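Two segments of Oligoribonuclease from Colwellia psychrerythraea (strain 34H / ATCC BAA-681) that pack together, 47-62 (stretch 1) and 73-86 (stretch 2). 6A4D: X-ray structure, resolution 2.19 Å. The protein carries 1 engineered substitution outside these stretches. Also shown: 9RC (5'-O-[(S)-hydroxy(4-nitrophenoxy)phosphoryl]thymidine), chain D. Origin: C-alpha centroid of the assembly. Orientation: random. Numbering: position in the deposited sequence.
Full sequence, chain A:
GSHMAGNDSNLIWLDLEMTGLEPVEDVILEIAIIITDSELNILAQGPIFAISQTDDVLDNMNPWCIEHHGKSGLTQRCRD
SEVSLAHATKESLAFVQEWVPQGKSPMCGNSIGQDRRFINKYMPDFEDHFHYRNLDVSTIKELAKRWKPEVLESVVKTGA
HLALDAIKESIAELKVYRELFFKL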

ATOM      1  N   PRO A  47       2.764  12.480 -19.955  1.00 53.74           N
ATOM      2  CA  PRO A  47       4.118  13.055 -20.148  1.00 50.06           C
ATOM      3  C   PRO A  47       5.107  12.493 -19.116  1.00 52.97           C
ATOM      4  O   PRO A  47       4.796  12.489 -17.917  1.00 54.23           O
ATOM      5  CB  PRO A  47       3.883  14.537 -19.929  1.00 51.87           C
ATOM      6  CG  PRO A  47       2.687  14.638 -19.048  1.00 55.00           C
ATOM      7  CD  PRO A  47       1.801  13.485 -19.448  1.00 54.03           C
ATOM      8  N   ILE A  48       6.243  11.988 -19.580  1.00 50.00           N
ATOM      9  CA  ILE A  48       7.296  11.471 -18.711  1.00 56.89           C
ATOM     10  C   ILE A  48       8.202  12.635 -18.236  1.00 57.57           C
ATOM     11  O   ILE A  48       8.608  13.441 -19.057  1.00 63.05           O
ATOM     12  CB  ILE A  48       8.184  10.468 -19.464  1.00 57.55           C
ATOM     13  CG1 ILE A  48       7.339   9.379 -20.148  1.00 63.51           C
ATOM     14  CG2 ILE A  48       9.182   9.819 -18.519  1.00 58.37           C
ATOM     15  CD1 ILE A  48       8.112   8.575 -21.183  1.00 65.42           C
ATOM     16  N   PHE A  49       8.504  12.747 -16.935  1.00 53.15           N
ATOM     17  CA  PHE A  49       9.456  13.787 -16.462  1.00 53.02           C
ATOM     18  C   PHE A  49      10.627  13.233 -15.704  1.00 48.94           C
ATOM     19  O   PHE A  49      10.436  12.569 -14.673  1.00 46.37           O
ATOM     20  CB  PHE A  49       8.802  14.785 -15.535  1.00 48.68           C
ATOM     21  CG  PHE A  49       7.668  15.504 -16.140  1.00 51.94           C
ATOM     22  CD1 PHE A  49       7.891  16.584 -16.961  1.00 49.86           C
ATOM     23  CD2 PHE A  49       6.364  15.078 -15.914  1.00 51.25           C
ATOM     24  CE1 PHE A  49       6.828  17.259 -17.522  1.00 49.35           C
ATOM     25  CE2 PHE A  49       5.305  15.748 -16.464  1.00 49.98           C
ATOM     26  CZ  PHE A  49       5.533  16.841 -17.272  1.00 53.02           C
ATOM     27  N   ALA A  50      11.838  13.521 -16.175  1.00 43.17           N
ATOM     28  CA  ALA A  50      12.993  13.451 -15.268  1.00 47.99           C
ATOM     29  C   ALA A  50      13.038  14.808 -14.561  1.00 48.54           C
ATOM     30  O   ALA A  50      12.985  15.884 -15.216  1.00 43.40           O
ATOM     31  CB  ALA A  50      14.292  13.141 -15.987  1.00 49.35           C
ATOM     32  N   ILE A  51      13.074  14.734 -13.232  1.00 46.44           N
ATOM     33  CA  ILE A  51      13.041  15.919 -12.376  1.00 44.87           C
ATOM     34  C   ILE A  51      14.457  16.442 -12.203  1.00 46.68           C
ATOM     35  O   ILE A  51      15.376  15.697 -11.819  1.00 43.69           O
ATOM     36  CB  ILE A  51      12.541  15.662 -10.941  1.00 42.73           C
ATOM     37  CG1 ILE A  51      11.215  14.868 -10.901  1.00 38.67           C
ATOM     38  CG2 ILE A  51      12.410  17.007 -10.199  1.00 42.17           C
ATOM     39  CD1 ILE A  51      10.114  15.477 -11.742  1.00 40.96           C
ATOM     40  N   SER A  52      14.604  17.741 -12.432  1.00 46.90           N
ATOM     41  CA  SER A  52      15.879  18.416 -12.250  1.00 48.02           C
ATOM     42  C   SER A  52      16.346  18.282 -10.815  1.00 44.03           C
ATOM     43  O   SER A  52      15.584  18.474  -9.862  1.00 42.69           O
ATOM     44  CB  SER A  52      15.761  19.909 -12.609  1.00 53.07           C
ATOM     45  OG  SER A  52      16.959  20.580 -12.289  1.00 58.13           O
ATOM     46  N   GLN A  53      17.594  17.888 -10.684  1.00 42.27           N
ATOM     47  CA  GLN A  53      18.274  17.860  -9.440  1.00 46.37           C
ATOM     48  C   GLN A  53      19.689  18.352  -9.731  1.00 46.65           C
ATOM     49  O   GLN A  53      20.249  18.144 -10.825  1.00 47.68           O
ATOM     50  CB  GLN A  53      18.283  16.430  -8.888  1.00 52.57           C
ATOM     51  CG  GLN A  53      16.888  15.820  -8.663  1.00 50.84           C
ATOM     52  CD  GLN A  53      16.160  16.410  -7.472  1.00 51.61           C
ATOM     53  OE1 GLN A  53      16.692  17.242  -6.788  1.00 53.49           O
ATOM     54  NE2 GLN A  53      14.951  15.945  -7.196  1.00 55.07           N
ATOM     55  N   THR A  54      20.271  19.029  -8.761  1.00 51.16           N
ATOM     56  CA  THR A  54      21.665  19.484  -8.894  1.00 57.70           C
ATOM     57  C   THR A  54      22.627  18.286  -8.924  1.00 61.41           C
ATOM     58  O   THR A  54      22.232  17.137  -8.684  1.00 70.62           O
ATOM     59  CB  THR A  54      22.063  20.297  -7.674  1.00 51.39           C
ATOM     60  OG1 THR A  54      21.960  19.429  -6.551  1.00 48.35           O
ATOM     61  CG2 THR A  54      21.153  21.537  -7.488  1.00 54.31           C
ATOM     62  N   ASP A  55      23.899  18.577  -9.148  1.00 68.60           N
ATOM     63  CA  ASP A  55      24.976  17.596  -8.943  1.00 69.07           C
ATOM     64  C   ASP A  55      25.172  17.205  -7.483  1.00 62.92           C
ATOM     65  O   ASP A  55      25.493  16.060  -7.187  1.00 62.68           O
ATOM     66  CB  ASP A  55      26.294  18.115  -9.516  1.00 70.83           C
ATOM     67  CG  ASP A  55      26.263  18.245 -11.028  1.00 71.63           C
ATOM     68  OD1 ASP A  55      25.354  17.671 -11.667  1.00 68.69           O
ATOM     69  OD2 ASP A  55      27.155  18.927 -11.586  1.00 81.10           O
ATOM     70  N   ASP A  56      24.984  18.121  -6.551  1.00 66.05           N
ATOM     71  CA  ASP A  56      25.051  17.709  -5.148  1.00 69.75           C
ATOM     72  C   ASP A  56      24.180  16.483  -4.971  1.00 68.53           C
ATOM     73  O   ASP A  56      24.619  15.467  -4.428  1.00 60.25           O
ATOM     74  CB  ASP A  56      24.546  18.779  -4.188  1.00 73.65           C
ATOM     75  CG  ASP A  56      24.334  18.225  -2.784  1.00 74.87           C
ATOM     76  OD1 ASP A  56      25.310  17.690  -2.256  1.00 83.40           O
ATOM     77  OD2 ASP A  56      23.213  18.285  -2.216  1.00 73.32           O
ATOM     78  N   VAL A  57      22.939  16.585  -5.453  1.00 64.03           N
ATOM     79  CA  VAL A  57      21.974  15.533  -5.209  1.00 57.93           C
ATOM     80  C   VAL A  57      22.396  14.249  -5.911  1.00 52.42           C
ATOM     81  O   VAL A  57      22.492  13.204  -5.274  1.00 44.01           O
ATOM     82  CB  VAL A  57      20.541  15.951  -5.617  1.00 60.58           C
ATOM     83  CG1 VAL A  57      19.605  14.742  -5.695  1.00 56.80           C
ATOM     84  CG2 VAL A  57      20.024  16.952  -4.609  1.00 56.67           C
ATOM     85  N   LEU A  58      22.669  14.339  -7.201  1.00 45.86           N
ATOM     86  CA  LEU A  58      22.828  13.140  -7.998  1.00 55.01           C
ATOM     87  C   LEU A  58      24.032  12.314  -7.545  1.00 64.31           C
ATOM     88  O   LEU A  58      23.937  11.083  -7.358  1.00 67.92           O
ATOM     89  CB  LEU A  58      22.907  13.500  -9.476  1.00 52.99           C
ATOM     90  CG  LEU A  58      21.546  13.945 -10.033  1.00 56.26           C
ATOM     91  CD1 LEU A  58      21.744  14.447 -11.462  1.00 55.07           C
ATOM     92  CD2 LEU A  58      20.468  12.836  -9.953  1.00 51.55           C
ATOM     93  N   ASP A  59      25.122  13.020  -7.256  1.00 66.32           N
ATOM     94  CA  ASP A  59      26.389  12.387  -6.883  1.00 64.03           C
ATOM     95  C   ASP A  59      26.443  11.772  -5.473  1.00 60.03           C
ATOM     96  O   ASP A  59      27.351  10.986  -5.232  1.00 56.23           O
ATOM     97  CB  ASP A  59      27.531  13.373  -7.096  1.00 63.17           C
ATOM     98  CG  ASP A  59      27.520  13.976  -8.493  1.00 69.37           C
ATOM     99  OD1 ASP A  59      26.726  13.491  -9.338  1.00 75.90           O
ATOM    100  OD2 ASP A  59      28.273  14.950  -8.756  1.00 76.87           O
ATOM    101  N   ASN A  60      25.480  12.082  -4.591  1.00 53.13           N
ATOM    102  CA  ASN A  60      25.452  11.554  -3.210  1.00 59.13           C
ATOM    103  C   ASN A  60      24.224  10.718  -2.808  1.00 62.16           C
ATOM    104  O   ASN A  60      24.015  10.477  -1.612  1.00 53.40           O
ATOM    105  CB  ASN A  60      25.610  12.721  -2.242  1.00 68.70           C
ATOM    106  CG  ASN A  60      26.928  13.440  -2.439  1.00 71.48           C
ATOM    107  OD1 ASN A  60      26.970  14.576  -2.904  1.00 73.31           O
ATOM    108  ND2 ASN A  60      28.019  12.754  -2.124  1.00 75.66           N
ATOM    109  N   MET A  61      23.408  10.286  -3.790  1.00 65.99           N
ATOM    110  CA  MET A  61      22.371   9.236  -3.550  1.00 63.63           C
ATOM    111  C   MET A  61      23.017   7.852  -3.241  1.00 63.99           C
ATOM    112  O   MET A  61      24.206   7.678  -3.470  1.00 62.39           O
ATOM    113  CB  MET A  61      21.399   9.160  -4.744  1.00 65.82           C
ATOM    114  CG  MET A  61      21.952   8.783  -6.122  1.00 64.07           C
ATOM    115  SD  MET A  61      20.856   9.326  -7.459  1.00 60.84           S
ATOM    116  CE  MET A  61      21.722   9.040  -9.003  1.00 56.36           C
ATOM    117  N   ASN A  62      22.276   6.875  -2.719  1.00 62.36           N
ATOM    118  CA  ASN A  62      22.906   5.594  -2.318  1.00 60.41           C
ATOM    119  C   ASN A  62      23.618   4.831  -3.483  1.00 69.49           C
ATOM    120  O   ASN A  62      23.480   5.223  -4.663  1.00 62.76           O
ATOM    121  CB  ASN A  62      21.928   4.718  -1.522  1.00 62.83           C
ATOM    122  CG  ASN A  62      20.840   4.081  -2.378  1.00 61.92           C
ATOM    123  OD1 ASN A  62      20.982   3.891  -3.603  1.00 58.67           O
ATOM    124  ND2 ASN A  62      19.752   3.697  -1.713  1.00 50.28           N
TER
HETATM  125  OAJ 9RC D 202      17.478   2.645  -3.534  1.00 58.94           O
HETATM  126  CAE 9RC D 202      16.959   1.614  -3.959  1.00 71.68           C
HETATM  127  NAI 9RC D 202      17.636   0.400  -3.794  1.00 77.77           N
HETATM  128  CAL 9RC D 202      17.101  -0.789  -4.253  1.00 76.95           C
HETATM  129  OAS 9RC D 202      17.753  -1.816  -4.113  1.00 98.47           O
HETATM  130  CAT 9RC D 202      15.862  -0.799  -4.876  1.00 73.85           C
HETATM  131  CAU 9RC D 202      15.315  -2.006  -5.348  1.00 70.48           C
HETATM  132  CAF 9RC D 202      15.198   0.410  -5.010  1.00 65.29           C
HETATM  133  NAB 9RC D 202      15.747   1.629  -4.546  1.00 66.38           N
HETATM  134  CAA 9RC D 202      15.019   2.942  -4.697  1.00 57.33           C
HETATM  135  OAC 9RC D 202      13.635   2.704  -4.977  1.00 56.91           O
HETATM  136  CAD 9RC D 202      15.526   3.772  -5.856  1.00 53.09           C
HETATM  137  CAH 9RC D 202      14.560   3.419  -6.946  1.00 50.63           C
HETATM  138  OAK 9RC D 202      14.399   4.450  -7.902  1.00 46.11           O
HETATM  139  CAG 9RC D 202      13.292   3.320  -6.216  1.00 56.52           C
HETATM  140  CAR 9RC D 202      12.235   2.510  -7.054  1.00 66.67           C
HETATM  141  OAQ 9RC D 202      12.574   1.095  -7.260  1.00 74.46           O
HETATM  142  PAP 9RC D 202      12.615   0.405  -8.773  1.00 83.43           P
HETATM  143  OAO 9RC D 202      11.255   0.321  -9.395  1.00 94.50           O
HETATM  144  OAN 9RC D 202      13.600   1.380  -9.562  1.00 79.32           O
HETATM  145  OAM 9RC D 202      13.414  -0.988  -8.775  1.00 92.12           O
HETATM  146  CAV 9RC D 202      12.930  -2.263  -8.885  1.00108.86           C
HETATM  147  CAW 9RC D 202      13.767  -3.244  -8.345  1.00114.20           C
HETATM  148  CAY 9RC D 202      13.413  -4.584  -8.395  1.00119.08           C
HETATM  149  CBA 9RC D 202      12.201  -4.951  -8.987  1.00120.80           C
HETATM  150  NBB 9RC D 202      11.898  -6.247  -9.020  1.00115.89           N
HETATM  151  OBD 9RC D 202      10.953  -6.805  -8.016  1.00 81.96           O
HETATM  152  OBC 9RC D 202      12.594  -7.092 -10.051  1.00129.62           O
HETATM  153  CAZ 9RC D 202      11.345  -3.979  -9.545  1.00118.00           C
HETATM  154  CAX 9RC D 202      11.708  -2.631  -9.497  1.00111.01           C
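Stretch 2 73-86: GLTQRCRDSEVSLA

The centre of the contact is apolar and is formed around A50, I51 and L58. A50 belongs to a short strand, 49-50, and its CA-to-CB bond points toward stretch 2. Its CB meets helix 74-80, 4.0 Å from C78 SG, 4.2 Å from L74 CD1 and 3.9 Å from R77 CB. The methyl group also lies over one face of the R77 guanidinium.

L58 approaches the same helix from helix 55-59. Its CA-to-CB bond also points toward stretch 2. L58 CD1 lies 4.0 Å from C78 CB, 3.4 Å from T75 O and 3.4 Å from R79 CG. C78 is thus touched by both A50 and L58. Next to L58, M61 CE comes within 3.5 Å of T75 OG1.

The two helices run antiparallel, with 173° between their N-to-C directions. Their axes come no closer than 10.5 Å, so side chains fill the space between them. The CA atoms of L58 and T75 are 6.7 Å apart. The chains draw closer at S52 and S81, whose CA atoms are 4.8 Å apart.

Helix 74-80 follows G73, which has positive phi and occupies the N-cap position. At its other end S81 leaves helical phi/psi, and 81-84 runs on as loop into the helix that begins at L85. This loop and the start of the next helix extend the contact along stretch 1. F49 CD1 lies 3.7 Å from V83 CG1. I51 points its CA-to-CB bond away, yet its CD1 lies 4.2 Å from L85 CD1 and its CG2 3.7 Å from V83 O.

Hydrogen bonds form beside these side chains. S52 N donates to V83 O at 2.9 Å, with an N-H...O angle of 161°. S81 OG donates to A50 O at 2.8 Å and accepts from V83 N at 2.8 Å. The S81 side chain therefore ties the loop to the strand and also braces the loop itself. Water 1 bridges S52 OG (2.5 Å), C78 O (2.8 Å) and S81 O (2.6 Å).

The outer edge is charged. The R79 CA-to-CB bond points away from stretch 1, but its long side chain brings the guanidinium back to helix 55-59. One face covers L58 CB. At its edge are two aspartates one helical turn apart. R79 NH1 forms a salt bridge with D55 OD1 at 2.6 Å, and R79 NH2 forms another with D59 OD1 at 2.8 Å. Together the stretches bury 829 Å², summed over both sides.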

ATOM      1  N   GLY A  73      21.045   6.041 -17.481  1.00 70.13           N
ATOM      2  CA  GLY A  73      21.069   7.431 -17.970  1.00 73.57           C
ATOM      3  C   GLY A  73      19.846   8.238 -17.538  1.00 73.24           C
ATOM      4  O   GLY A  73      19.428   9.183 -18.239  1.00 75.17           O
ATOM      5  N   LEU A  74      19.262   7.846 -16.402  1.00 65.46           N
ATOM      6  CA  LEU A  74      18.257   8.674 -15.717  1.00 62.15           C
ATOM      7  C   LEU A  74      19.028   9.828 -15.099  1.00 60.50           C
ATOM      8  O   LEU A  74      18.705  10.993 -15.356  1.00 53.72           O
ATOM      9  CB  LEU A  74      17.504   7.897 -14.629  1.00 55.89           C
ATOM     10  CG  LEU A  74      16.531   8.648 -13.702  1.00 54.67           C
ATOM     11  CD1 LEU A  74      15.499   9.452 -14.478  1.00 48.16           C
ATOM     12  CD2 LEU A  74      15.815   7.659 -12.789  1.00 52.89           C
ATOM     13  N   THR A  75      20.070   9.475 -14.337  1.00 58.65           N
ATOM     14  CA  THR A  75      21.029  10.435 -13.812  1.00 57.79           C
ATOM     15  C   THR A  75      21.395  11.525 -14.793  1.00 61.58           C
ATOM     16  O   THR A  75      21.441  12.703 -14.414  1.00 58.57           O
ATOM     17  CB  THR A  75      22.322   9.784 -13.359  1.00 54.66           C
ATOM     18  OG1 THR A  75      22.021   8.745 -12.434  1.00 52.50           O
ATOM     19  CG2 THR A  75      23.213  10.818 -12.658  1.00 57.15           C
ATOM     20  N   GLN A  76      21.612  11.142 -16.046  1.00 61.01           N
ATOM     21  CA  GLN A  76      21.996  12.097 -17.067  1.00 67.27           C
ATOM     22  C   GLN A  76      20.813  12.960 -17.459  1.00 66.98           C
ATOM     23  O   GLN A  76      20.950  14.196 -17.556  1.00 59.01           O
ATOM     24  CB  GLN A  76      22.593  11.391 -18.308  1.00 74.16           C
ATOM     25  CG  GLN A  76      22.904  12.298 -19.514  1.00 73.85           C
ATOM     26  CD  GLN A  76      23.745  13.545 -19.180  1.00 72.75           C
ATOM     27  OE1 GLN A  76      24.561  13.558 -18.254  1.00 66.66           O
ATOM     28  NE2 GLN A  76      23.541  14.599 -19.955  1.00 80.94           N
ATOM     29  N   ARG A  77      19.663  12.317 -17.705  1.00 66.74           N
ATOM     30  CA  ARG A  77      18.434  13.082 -17.990  1.00 62.69           C
ATOM     31  C   ARG A  77      18.064  14.066 -16.870  1.00 51.38           C
ATOM     32  O   ARG A  77      17.464  15.084 -17.140  1.00 55.04           O
ATOM     33  CB  ARG A  77      17.255  12.164 -18.294  1.00 57.33           C
ATOM     34  CG  ARG A  77      17.258  11.658 -19.722  1.00 54.21           C
ATOM     35  CD  ARG A  77      16.527  10.322 -19.772  1.00 53.30           C
ATOM     36  NE  ARG A  77      15.140  10.604 -19.485  1.00 56.89           N
ATOM     37  CZ  ARG A  77      14.330   9.920 -18.685  1.00 55.06           C
ATOM     38  NH1 ARG A  77      14.746   8.823 -18.067  1.00 58.46           N
ATOM     39  NH2 ARG A  77      13.071  10.357 -18.513  1.00 51.12           N
ATOM     40  N   CYS A  78      18.430  13.743 -15.637  1.00 46.95           N
ATOM     41  CA  CYS A  78      18.148  14.587 -14.495  1.00 51.55           C
ATOM     42  C   CYS A  78      19.075  15.838 -14.520  1.00 56.92           C
ATOM     43  O   CYS A  78      18.589  16.969 -14.340  1.00 54.50           O
ATOM     44  CB  CYS A  78      18.187  13.780 -13.171  1.00 46.31           C
ATOM     45  SG  CYS A  78      16.726  12.682 -12.902  1.00 46.73           S
ATOM     46  N   ARG A  79      20.372  15.635 -14.786  1.00 63.03           N
ATOM     47  CA  ARG A  79      21.329  16.744 -15.089  1.00 57.06           C
ATOM     48  C   ARG A  79      20.907  17.643 -16.262  1.00 56.89           C
ATOM     49  O   ARG A  79      21.077  18.854 -16.189  1.00 61.66           O
ATOM     50  CB  ARG A  79      22.725  16.194 -15.383  1.00 59.69           C
ATOM     51  CG  ARG A  79      23.443  15.557 -14.198  1.00 57.79           C
ATOM     52  CD  ARG A  79      24.877  15.176 -14.600  1.00 59.88           C
ATOM     53  NE  ARG A  79      25.382  14.012 -13.856  1.00 57.65           N
ATOM     54  CZ  ARG A  79      25.756  14.014 -12.564  1.00 59.17           C
ATOM     55  NH1 ARG A  79      25.701  15.122 -11.815  1.00 62.83           N
ATOM     56  NH2 ARG A  79      26.168  12.882 -11.987  1.00 55.88           N
ATOM     57  N   ASP A  80      20.364  17.064 -17.330  1.00 63.20           N
ATOM     58  CA  ASP A  80      19.860  17.853 -18.483  1.00 66.34           C
ATOM     59  C   ASP A  80      18.586  18.619 -18.163  1.00 63.29           C
ATOM     60  O   ASP A  80      18.308  19.662 -18.767  1.00 58.00           O
ATOM     61  CB  ASP A  80      19.534  16.964 -19.707  1.00 76.51           C
ATOM     62  CG  ASP A  80      20.727  16.133 -20.199  1.00 89.69           C
ATOM     63  OD1 ASP A  80      21.892  16.596 -20.105  1.00 74.09           O
ATOM     64  OD2 ASP A  80      20.474  15.000 -20.688  1.00 99.74           O
ATOM     65  N   SER A  81      17.776  18.074 -17.254  1.00 61.64           N
ATOM     66  CA  SER A  81      16.477  18.664 -16.964  1.00 53.54           C
ATOM     67  C   SER A  81      16.568  20.032 -16.261  1.00 48.12           C
ATOM     68  O   SER A  81      17.387  20.218 -15.342  1.00 43.17           O
ATOM     69  CB  SER A  81      15.637  17.741 -16.086  1.00 51.52           C
ATOM     70  OG  SER A  81      14.286  18.191 -16.084  1.00 50.85           O
ATOM     71  N   GLU A  82      15.666  20.920 -16.672  1.00 41.84           N
ATOM     72  CA  GLU A  82      15.268  22.089 -15.915  1.00 50.12           C
ATOM     73  C   GLU A  82      13.856  21.942 -15.321  1.00 48.31           C
ATOM     74  O   GLU A  82      13.247  22.944 -14.881  1.00 50.55           O
ATOM     75  CB  GLU A  82      15.235  23.320 -16.835  1.00 55.21           C
ATOM     76  CG  GLU A  82      16.482  23.608 -17.655  1.00 56.06           C
ATOM     77  CD  GLU A  82      16.263  24.859 -18.501  1.00 63.53           C
ATOM     78  OE1 GLU A  82      15.325  24.845 -19.317  1.00 60.11           O
ATOM     79  OE2 GLU A  82      16.972  25.873 -18.319  1.00 67.04           O
ATOM     80  N   VAL A  83      13.315  20.727 -15.322  1.00 49.18           N
ATOM     81  CA  VAL A  83      11.921  20.504 -14.920  1.00 49.06           C
ATOM     82  C   VAL A  83      11.858  20.480 -13.412  1.00 43.63           C
ATOM     83  O   VAL A  83      12.414  19.603 -12.798  1.00 49.04           O
ATOM     84  CB  VAL A  83      11.346  19.182 -15.512  1.00 50.50           C
ATOM     85  CG1 VAL A  83      10.022  18.781 -14.854  1.00 47.07           C
ATOM     86  CG2 VAL A  83      11.194  19.321 -17.027  1.00 48.69           C
ATOM     87  N   SER A  84      11.146  21.424 -12.830  1.00 43.26           N
ATOM     88  CA  SER A  84      10.914  21.424 -11.417  1.00 43.11           C
ATOM     89  C   SER A  84       9.785  20.469 -11.087  1.00 45.49           C
ATOM     90  O   SER A  84       8.890  20.226 -11.926  1.00 39.33           O
ATOM     91  CB  SER A  84      10.498  22.811 -10.951  1.00 48.54           C
ATOM     92  OG  SER A  84       9.162  23.090 -11.332  1.00 44.74           O
ATOM     93  N   LEU A  85       9.817  19.993  -9.836  1.00 45.47           N
ATOM     94  CA  LEU A  85       8.796  19.116  -9.296  1.00 46.71           C
ATOM     95  C   LEU A  85       7.430  19.767  -9.305  1.00 48.36           C
ATOM     96  O   LEU A  85       6.446  19.104  -9.690  1.00 40.39           O
ATOM     97  CB  LEU A  85       9.171  18.695  -7.890  1.00 49.46           C
ATOM     98  CG  LEU A  85       8.429  17.585  -7.173  1.00 49.50           C
ATOM     99  CD1 LEU A  85       8.464  16.254  -7.922  1.00 50.87           C
ATOM    100  CD2 LEU A  85       9.060  17.440  -5.812  1.00 48.02           C
ATOM    101  N   ALA A  86       7.377  21.062  -8.921  1.00 40.29           N
ATOM    102  CA  ALA A  86       6.164  21.860  -9.031  1.00 39.42           C
ATOM    103  C   ALA A  86       5.576  21.715 -10.427  1.00 40.57           C
ATOM    104  O   ALA A  86       4.368  21.499 -10.572  1.00 38.69           O
ATOM    105  CB  ALA A  86       6.412  23.340  -8.713  1.00 39.29           C
TER
HETATM  106  O   HOH W   1      18.991  19.611 -13.400  1.00 44.70           O